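Side-chain contacts in ABC transporter ATP-binding protein (Sulfolobus tokodaii, PDB 2PJZ), which probably binds and hydrolyses ATP as the nucleotide-binding subunit of an ABC transporter, with cobalt proposed as the cargo: residues A[163-166]-A[167-171]; A[92-95]-A[96-100]; A[54-57]-A[58-62]. All coordinates share one frame; numbering follows the deposited sequence.

Interaction 1: residues A[163-166]-A[167-171]; sequences RRHV and ISRYI
R169 brings its guanidinium slantwise across H165, one helical turn earlier, over CB and at the edge of the imidazole. NH1 comes within 3.5 Å of H165 CB, and NH2 stands at the ring edge, near its plane, 3.8 Å from H165 CD2. Ring and guanidinium planes are turned 44° apart, which excludes a parallel stack. R169 CG is anti to the carbonyl carbon (chi1 -73°) and the chain runs extended to NE; this carries the head back along the helix and puts H165 O over one guanidinium face. The polar end of H165 is served from within the same helix, ND1 being bonded to A161 O.

V166 and Y170 run together along another face of the helix, their side chains heading in one direction. V166 CG1 touches Y170 CE2 at 4.1 Å, while CD2 of the ring rests 3.5 Å from V166 O; the Y170 N to V166 O bond is weak, at 3.4 Å. Since the ring also packs on E110, M111 and A114 of helix 105-114, a serine at Y170 would probably open a gap between the two helices and leave V166 CG1 without its aromatic neighbour.

The backbone bonding is firmest at the start, where I167 N reaches R163 O at 2.9 Å with an N-H...O angle of 169°, and slackens toward Y170. R164 leaves the helix on a further side, its NE bonded to F156 O and its NH1 and NH2 paired with D186 and E184. These i to i+4 contacts thus line the connecting helix of the beta-alpha-beta unit formed by strand 149-153, helix 161-173 and strand 177-182, a building block of the P-loop NTPase core of ABC ATPases.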
loop_
_atom_site.group_PDB
_atom_site.type_symbol
_atom_site.label_atom_id
_atom_site.label_comp_id
_atom_site.label_asym_id
_atom_site.label_seq_id
_atom_site.Cartn_x
_atom_site.Cartn_y
_atom_site.Cartn_z
ATOM N N ARG A 163 -17.155 -0.847 -6.838
ATOM C CA ARG A 163 -15.886 -1.106 -7.516
ATOM C C ARG A 163 -14.745 -1.397 -6.537
ATOM O O ARG A 163 -13.806 -2.101 -6.883
ATOM C CB ARG A 163 -15.532 0.028 -8.478
ATOM C CG ARG A 163 -16.435 0.002 -9.692
ATOM C CD ARG A 163 -16.264 1.208 -10.568
ATOM N NE ARG A 163 -17.364 1.259 -11.521
ATOM C CZ ARG A 163 -17.389 2.011 -12.610
ATOM N NH1 ARG A 163 -16.363 2.803 -12.900
ATOM N NH2 ARG A 163 -18.458 1.985 -13.403
ATOM N N ARG A 164 -14.842 -0.875 -5.322
ATOM C CA ARG A 164 -13.901 -1.248 -4.266
ATOM C C ARG A 164 -13.947 -2.743 -3.973
ATOM O O ARG A 164 -12.905 -3.395 -3.774
ATOM C CB ARG A 164 -14.170 -0.476 -2.988
ATOM C CG ARG A 164 -13.658 0.952 -2.994
ATOM C CD ARG A 164 -14.104 1.656 -1.743
ATOM N NE ARG A 164 -13.299 2.849 -1.502
ATOM C CZ ARG A 164 -13.196 3.473 -0.332
ATOM N NH1 ARG A 164 -13.871 3.044 0.730
ATOM N NH2 ARG A 164 -12.425 4.543 -0.228
ATOM N N HIS A 165 -15.164 -3.281 -3.931
ATOM C CA HIS A 165 -15.374 -4.700 -3.721
ATOM C C HIS A 165 -14.882 -5.557 -4.861
ATOM O O HIS A 165 -14.307 -6.629 -4.630
ATOM C CB HIS A 165 -16.852 -4.963 -3.416
ATOM C CG HIS A 165 -17.184 -4.729 -1.980
ATOM N ND1 HIS A 165 -17.281 -3.462 -1.444
ATOM C CD2 HIS A 165 -17.338 -5.592 -0.949
ATOM C CE1 HIS A 165 -17.535 -3.556 -0.151
ATOM N NE2 HIS A 165 -17.557 -4.836 0.178
ATOM N N VAL A 166 -15.093 -5.094 -6.086
ATOM C CA VAL A 166 -14.595 -5.791 -7.270
ATOM C C VAL A 166 -13.047 -5.826 -7.288
ATOM O O VAL A 166 -12.443 -6.902 -7.437
ATOM C CB VAL A 166 -15.179 -5.197 -8.574
ATOM C CG1 VAL A 166 -14.518 -5.823 -9.789
ATOM C CG2 VAL A 166 -16.700 -5.467 -8.633
ATOM N N ILE A 167 -12.415 -4.671 -7.088
ATOM C CA ILE A 167 -10.948 -4.614 -7.133
ATOM C C ILE A 167 -10.314 -5.374 -5.952
ATOM O O ILE A 167 -9.256 -5.955 -6.094
ATOM C CB ILE A 167 -10.418 -3.151 -7.269
ATOM C CG1 ILE A 167 -8.980 -3.129 -7.822
ATOM C CG2 ILE A 167 -10.509 -2.402 -5.937
ATOM C CD1 ILE A 167 -8.836 -3.661 -9.213
ATOM N N SER A 168 -10.988 -5.391 -4.803
ATOM C CA SER A 168 -10.509 -6.116 -3.629
ATOM C C SER A 168 -10.449 -7.611 -3.911
ATOM O O SER A 168 -9.526 -8.284 -3.478
ATOM C CB SER A 168 -11.394 -5.846 -2.414
ATOM O OG SER A 168 -10.870 -6.451 -1.249
ATOM N N ARG A 169 -11.439 -8.119 -4.638
ATOM C CA ARG A 169 -11.467 -9.524 -5.033
ATOM C C ARG A 169 -10.223 -9.844 -5.872
ATOM O O ARG A 169 -9.572 -10.864 -5.659
ATOM C CB ARG A 169 -12.810 -9.900 -5.728
ATOM C CG ARG A 169 -13.988 -9.980 -4.674
ATOM C CD ARG A 169 -15.508 -9.988 -5.169
ATOM N NE ARG A 169 -16.399 -9.821 -3.985
ATOM C CZ ARG A 169 -17.382 -8.909 -3.841
ATOM N NH1 ARG A 169 -17.702 -8.088 -4.841
ATOM N NH2 ARG A 169 -18.076 -8.835 -2.694
ATOM N N TYR A 170 -9.846 -8.943 -6.776
ATOM C CA TYR A 170 -8.642 -9.179 -7.604
ATOM C C TYR A 170 -7.331 -9.018 -6.826
ATOM O O TYR A 170 -6.360 -9.739 -7.066
ATOM C CB TYR A 170 -8.657 -8.262 -8.819
ATOM C CG TYR A 170 -9.645 -8.697 -9.870
ATOM C CD1 TYR A 170 -9.522 -9.936 -10.492
ATOM C CD2 TYR A 170 -10.687 -7.857 -10.261
ATOM C CE1 TYR A 170 -10.425 -10.341 -11.463
ATOM C CE2 TYR A 170 -11.600 -8.254 -11.233
ATOM C CZ TYR A 170 -11.464 -9.490 -11.822
ATOM O OH TYR A 170 -12.368 -9.865 -12.792
ATOM N N ILE A 171 -7.310 -8.036 -5.932
ATOM C CA ILE A 171 -6.165 -7.793 -5.043
ATOM C C ILE A 171 -5.912 -9.049 -4.218
ATOM O O ILE A 171 -4.772 -9.453 -4.015
ATOM C CB ILE A 171 -6.414 -6.516 -4.151
ATOM C CG1 ILE A 171 -6.324 -5.262 -5.025
ATOM C CG2 ILE A 171 -5.441 -6.451 -2.941
ATOM C CD1 ILE A 171 -6.767 -3.954 -4.364
#

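Interaction 2: residues A[92-95]-A[96-100]; sequences DIVY and LYEEL
The ring of Y97 receives I93 O at its edge, in the ring plane, with CD1 3.5 Å from that oxygen, while L100 CD2 sits 3.7 Å above one face, offset toward the rim. I93 CG2 adds an apolar touch at 3.8 Å to the same CD1, the two side chains running together. With CG1 beside the backbone N (chi1 -58°), I93 sets CG2 opposite that nitrogen, on the side of the ring. Beyond the contact, the Y97 hydroxyl is bonded to A83 O, which fixes the far end of the ring.

The second flat pair is Y95 and E98. Their ring and carboxylate planes are 35° apart, and E98 OE2 approaches the ring obliquely, 3.6 Å from Y95 CD2. The same oxygen lies 3.5 Å from V94 CG1, in a partly apolar setting, but it has a charged mate: R105 NE makes a salt bridge to it. R105 also forms a cation-pi contact with Y95, so arginine, carboxylate and ring position one another. E98 CG folds close over the helix backbone, 3.1 Å from V94 O, before the chain extends.

That carbonyl is also the acceptor for E98 N (2.9 Å), and I93 O accepts from Y97 N with an N-H...O angle of 164°.

Helix 90-100 packs its inner residues against the neighbouring elements: I93 and V94 on L141 of helix 131-144, V94 also on F108 of helix 105-114, and Y97 on Y84 and L103 in the adjoining loops.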
loop_
_atom_site.group_PDB
_atom_site.type_symbol
_atom_site.label_atom_id
_atom_site.label_comp_id
_atom_site.label_asym_id
_atom_site.label_seq_id
_atom_site.Cartn_x
_atom_site.Cartn_y
_atom_site.Cartn_z
ATOM N N ASP A 92 -2.157 1.509 -25.304
ATOM C CA ASP A 92 -0.722 1.608 -25.526
ATOM C C ASP A 92 0.021 1.070 -24.304
ATOM O O ASP A 92 1.017 0.369 -24.433
ATOM C CB ASP A 92 -0.303 3.047 -25.745
ATOM C CG ASP A 92 -0.597 3.539 -27.155
ATOM O OD1 ASP A 92 -0.877 2.706 -28.033
ATOM O OD2 ASP A 92 -0.553 4.759 -27.348
ATOM N N ILE A 93 -0.472 1.415 -23.123
ATOM C CA ILE A 93 0.152 0.949 -21.868
ATOM C C ILE A 93 0.015 -0.553 -21.745
ATOM O O ILE A 93 0.968 -1.236 -21.339
ATOM C CB ILE A 93 -0.448 1.646 -20.630
ATOM C CG1 ILE A 93 -0.279 3.165 -20.761
ATOM C CG2 ILE A 93 0.208 1.098 -19.328
ATOM C CD1 ILE A 93 -1.037 3.962 -19.749
ATOM N N VAL A 94 -1.166 -1.071 -22.086
ATOM C CA VAL A 94 -1.368 -2.525 -22.090
ATOM C C VAL A 94 -0.321 -3.239 -22.940
ATOM O O VAL A 94 0.289 -4.211 -22.477
ATOM C CB VAL A 94 -2.796 -2.916 -22.506
ATOM C CG1 VAL A 94 -2.920 -4.419 -22.684
ATOM C CG2 VAL A 94 -3.780 -2.416 -21.450
ATOM N N TYR A 95 -0.092 -2.756 -24.172
ATOM C CA TYR A 95 0.970 -3.329 -25.015
ATOM C C TYR A 95 2.371 -3.304 -24.371
ATOM O O TYR A 95 3.081 -4.318 -24.395
ATOM C CB TYR A 95 1.034 -2.645 -26.397
ATOM C CG TYR A 95 -0.024 -3.096 -27.365
ATOM C CD1 TYR A 95 -0.944 -2.191 -27.884
ATOM C CD2 TYR A 95 -0.094 -4.430 -27.789
ATOM C CE1 TYR A 95 -1.932 -2.601 -28.809
ATOM C CE2 TYR A 95 -1.075 -4.853 -28.705
ATOM C CZ TYR A 95 -1.976 -3.923 -29.207
ATOM O OH TYR A 95 -2.934 -4.316 -30.107
ATOM N N LEU A 96 2.774 -2.165 -23.811
ATOM C CA LEU A 96 4.063 -2.121 -23.092
ATOM C C LEU A 96 4.131 -3.154 -21.963
ATOM O O LEU A 96 5.107 -3.897 -21.846
ATOM C CB LEU A 96 4.347 -0.720 -22.532
ATOM C CG LEU A 96 5.584 -0.653 -21.613
ATOM C CD1 LEU A 96 6.917 -1.057 -22.316
ATOM C CD2 LEU A 96 5.703 0.737 -20.945
ATOM N N TYR A 97 3.086 -3.214 -21.142
ATOM C CA TYR A 97 3.102 -4.103 -19.971
ATOM C C TYR A 97 3.012 -5.588 -20.314
ATOM O O TYR A 97 3.513 -6.430 -19.562
ATOM C CB TYR A 97 2.108 -3.634 -18.890
ATOM C CG TYR A 97 2.814 -2.613 -18.033
ATOM C CD1 TYR A 97 3.010 -1.311 -18.475
ATOM C CD2 TYR A 97 3.391 -2.987 -16.820
ATOM C CE1 TYR A 97 3.748 -0.394 -17.715
ATOM C CE2 TYR A 97 4.110 -2.078 -16.048
ATOM C CZ TYR A 97 4.286 -0.795 -16.499
ATOM O OH TYR A 97 5.008 0.090 -15.731
ATOM N N GLU A 98 2.426 -5.904 -21.472
ATOM C CA GLU A 98 2.454 -7.281 -21.987
ATOM C C GLU A 98 3.889 -7.797 -22.106
ATOM O O GLU A 98 4.157 -8.959 -21.807
ATOM C CB GLU A 98 1.764 -7.378 -23.360
ATOM C CG GLU A 98 0.234 -7.229 -23.325
ATOM C CD GLU A 98 -0.367 -7.288 -24.719
ATOM O OE1 GLU A 98 0.064 -8.178 -25.486
ATOM O OE2 GLU A 98 -1.253 -6.458 -25.046
ATOM N N GLU A 99 4.798 -6.936 -22.547
ATOM C CA GLU A 99 6.222 -7.292 -22.654
ATOM C C GLU A 99 7.021 -7.064 -21.369
ATOM O O GLU A 99 7.801 -7.927 -20.957
ATOM C CB GLU A 99 6.866 -6.500 -23.788
ATOM C CG GLU A 99 6.277 -6.848 -25.144
ATOM C CD GLU A 99 6.346 -8.341 -25.402
ATOM O OE1 GLU A 99 7.472 -8.906 -25.346
ATOM O OE2 GLU A 99 5.278 -8.947 -25.637
ATOM N N LEU A 100 6.815 -5.908 -20.745
ATOM C CA LEU A 100 7.601 -5.493 -19.576
ATOM C C LEU A 100 7.371 -6.395 -18.378
ATOM O O LEU A 100 8.317 -6.718 -17.657
ATOM C CB LEU A 100 7.281 -4.030 -19.235
ATOM C CG LEU A 100 8.156 -3.309 -18.187
ATOM C CD1 LEU A 100 9.610 -3.175 -18.683
ATOM C CD2 LEU A 100 7.569 -1.943 -17.835
#

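Interaction 3: residues A[54-57]-A[58-62]; sequences LPYS and GNIFI. With SO4 (sulfate ion), chain F.
I60 presses its terminal methyl CD1 onto the face of the Y56 ring, and this is the tight part of the contact: CD1 lies 3.8 Å from the ring centroid and only 8° off the normal, a well-centred CH-pi contact. CG1 of the same isoleucine adds a 3.8 Å apolar touch to Y56 CE1. The ring can reach forward because Y56 CG sits between its backbone N and carbonyl carbon (chi1 51°), so the tyrosine folds over the turn toward the strand. CE1 also comes within 3.5 Å of G58 O, obliquely to the ring, and L54 O lies in the plane at the edge. E66 OE1 ties both partners together, accepting from I60 N and hydrogen-bonding Y56 OH. R68 adds a cation-pi contact to the ring and a bond from NH1 to G58 O, pinning the carbonyl beside the tyrosine.

The loose side is at S57, which is exposed and turns its hydroxyl to a sulfate ion, probably from the crystallisation liquor. S57 OG donates to sulfate O3 at 2.5 Å, a distance short enough to be treated with caution; a weak bond to G8 O would compete for the same proton. Between the two sides the chain turns at G58, whose phi of 77° is easily adopted by glycine; a side-chain carbon there would lie 2.7 Å from S57 O, a clash.

In the fold, the loop after helix 43-50 is here brought round into strand 59-62, which lies between strands 2-11 and 65-66 of the antiparallel sheet. Y56 and I60 both rest on A49 of that helix, Y56 also meets I9, and I60 packs on L4 and V7 of strand 2-11.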
loop_
_atom_site.group_PDB
_atom_site.type_symbol
_atom_site.label_atom_id
_atom_site.label_comp_id
_atom_site.label_asym_id
_atom_site.label_seq_id
_atom_site.Cartn_x
_atom_site.Cartn_y
_atom_site.Cartn_z
ATOM N N LEU A 54 12.769 6.277 -6.419
ATOM C CA LEU A 54 13.303 7.376 -5.605
ATOM C C LEU A 54 14.551 6.905 -4.887
ATOM O O LEU A 54 14.606 5.744 -4.501
ATOM C CB LEU A 54 12.259 7.730 -4.551
ATOM C CG LEU A 54 11.676 9.109 -4.280
ATOM C CD1 LEU A 54 11.511 9.970 -5.512
ATOM C CD2 LEU A 54 10.342 8.902 -3.566
ATOM N N PRO A 55 15.538 7.794 -4.671
ATOM C CA PRO A 55 16.696 7.376 -3.882
ATOM C C PRO A 55 16.308 7.269 -2.403
ATOM O O PRO A 55 15.317 7.882 -1.970
ATOM C CB PRO A 55 17.701 8.511 -4.041
ATOM C CG PRO A 55 16.949 9.665 -4.587
ATOM C CD PRO A 55 15.649 9.179 -5.165
ATOM N N TYR A 56 17.114 6.520 -1.656
ATOM C CA TYR A 56 16.856 6.236 -0.242
ATOM C C TYR A 56 18.217 5.892 0.373
ATOM O O TYR A 56 19.146 5.455 -0.340
ATOM C CB TYR A 56 15.865 5.013 -0.094
ATOM C CG TYR A 56 16.289 3.793 -0.885
ATOM C CD1 TYR A 56 17.034 2.787 -0.286
ATOM C CD2 TYR A 56 15.978 3.673 -2.261
ATOM C CE1 TYR A 56 17.482 1.654 -1.026
ATOM C CE2 TYR A 56 16.432 2.569 -3.011
ATOM C CZ TYR A 56 17.170 1.584 -2.387
ATOM O OH TYR A 56 17.629 0.497 -3.105
ATOM N N SER A 57 18.338 6.040 1.687
ATOM C CA SER A 57 19.502 5.483 2.388
ATOM C C SER A 57 19.157 4.069 2.884
ATOM O O SER A 57 17.952 3.703 2.957
ATOM C CB SER A 57 19.909 6.384 3.539
ATOM O OG SER A 57 18.862 6.490 4.496
ATOM N N GLY A 58 20.188 3.297 3.218
ATOM C CA GLY A 58 20.007 1.879 3.588
ATOM C C GLY A 58 19.780 1.026 2.339
ATOM O O GLY A 58 20.136 1.419 1.208
ATOM N N ASN A 59 19.171 -0.137 2.530
ATOM C CA ASN A 59 19.085 -1.141 1.465
ATOM C C ASN A 59 17.722 -1.744 1.427
ATOM O O ASN A 59 17.070 -1.890 2.459
ATOM C CB ASN A 59 20.161 -2.215 1.702
ATOM C CG ASN A 59 21.559 -1.654 1.457
ATOM O OD1 ASN A 59 22.295 -1.320 2.414
ATOM N ND2 ASN A 59 21.846 -1.368 0.217
ATOM N N ILE A 60 17.253 -2.053 0.217
ATOM C CA ILE A 60 15.967 -2.727 0.017
ATOM C C ILE A 60 16.253 -3.893 -0.915
ATOM O O ILE A 60 16.789 -3.692 -2.031
ATOM C CB ILE A 60 14.891 -1.783 -0.654
ATOM C CG1 ILE A 60 14.647 -0.524 0.240
ATOM C CG2 ILE A 60 13.554 -2.562 -0.927
ATOM C CD1 ILE A 60 13.804 0.624 -0.387
ATOM N N PHE A 61 15.877 -5.103 -0.483
ATOM C CA PHE A 61 16.116 -6.316 -1.291
ATOM C C PHE A 61 14.816 -6.973 -1.703
ATOM O O PHE A 61 13.949 -7.197 -0.848
ATOM C CB PHE A 61 16.968 -7.357 -0.516
ATOM C CG PHE A 61 18.335 -6.837 -0.100
ATOM C CD1 PHE A 61 19.461 -7.004 -0.931
ATOM C CD2 PHE A 61 18.475 -6.161 1.084
ATOM C CE1 PHE A 61 20.739 -6.521 -0.537
ATOM C CE2 PHE A 61 19.746 -5.693 1.515
ATOM C CZ PHE A 61 20.875 -5.844 0.671
ATOM N N ILE A 62 14.669 -7.264 -2.990
ATOM C CA ILE A 62 13.526 -8.034 -3.480
ATOM C C ILE A 62 14.091 -9.357 -3.995
ATOM O O ILE A 62 14.872 -9.371 -4.929
ATOM C CB ILE A 62 12.775 -7.279 -4.607
ATOM C CG1 ILE A 62 12.288 -5.883 -4.092
ATOM C CG2 ILE A 62 11.589 -8.086 -5.143
ATOM C CD1 ILE A 62 11.679 -5.034 -5.217
HETATM S S SO4 F . 18.372 9.894 4.281
HETATM O O1 SO4 F . 17.423 10.943 4.867
HETATM O O2 SO4 F . 19.742 10.319 3.746
HETATM O O3 SO4 F . 18.651 8.882 5.318
HETATM O O4 SO4 F . 17.614 9.233 3.200
#

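From the N terminus the order is interaction 3, interaction 2, interaction 1, wholly in series: none nests in or crosses another. Interaction 3 closes the turn that leads from helix 43-50 into strand 59-62 of the antiparallel sheet. Interactions 2 and 1 close no loop, being successive turns within helices 90-100 and 161-173. Their nearest atoms are about 13 Å apart and do not touch, yet helices 105-114 and 131-144 contact both, linking the two indirectly. Interaction 3 lies across the chain's centre from interaction 1, with centres about 30 Å apart. Together they sample the antiparallel sheet, the helical region and the helix that crosses over between parallel strands of an ABC ATPase.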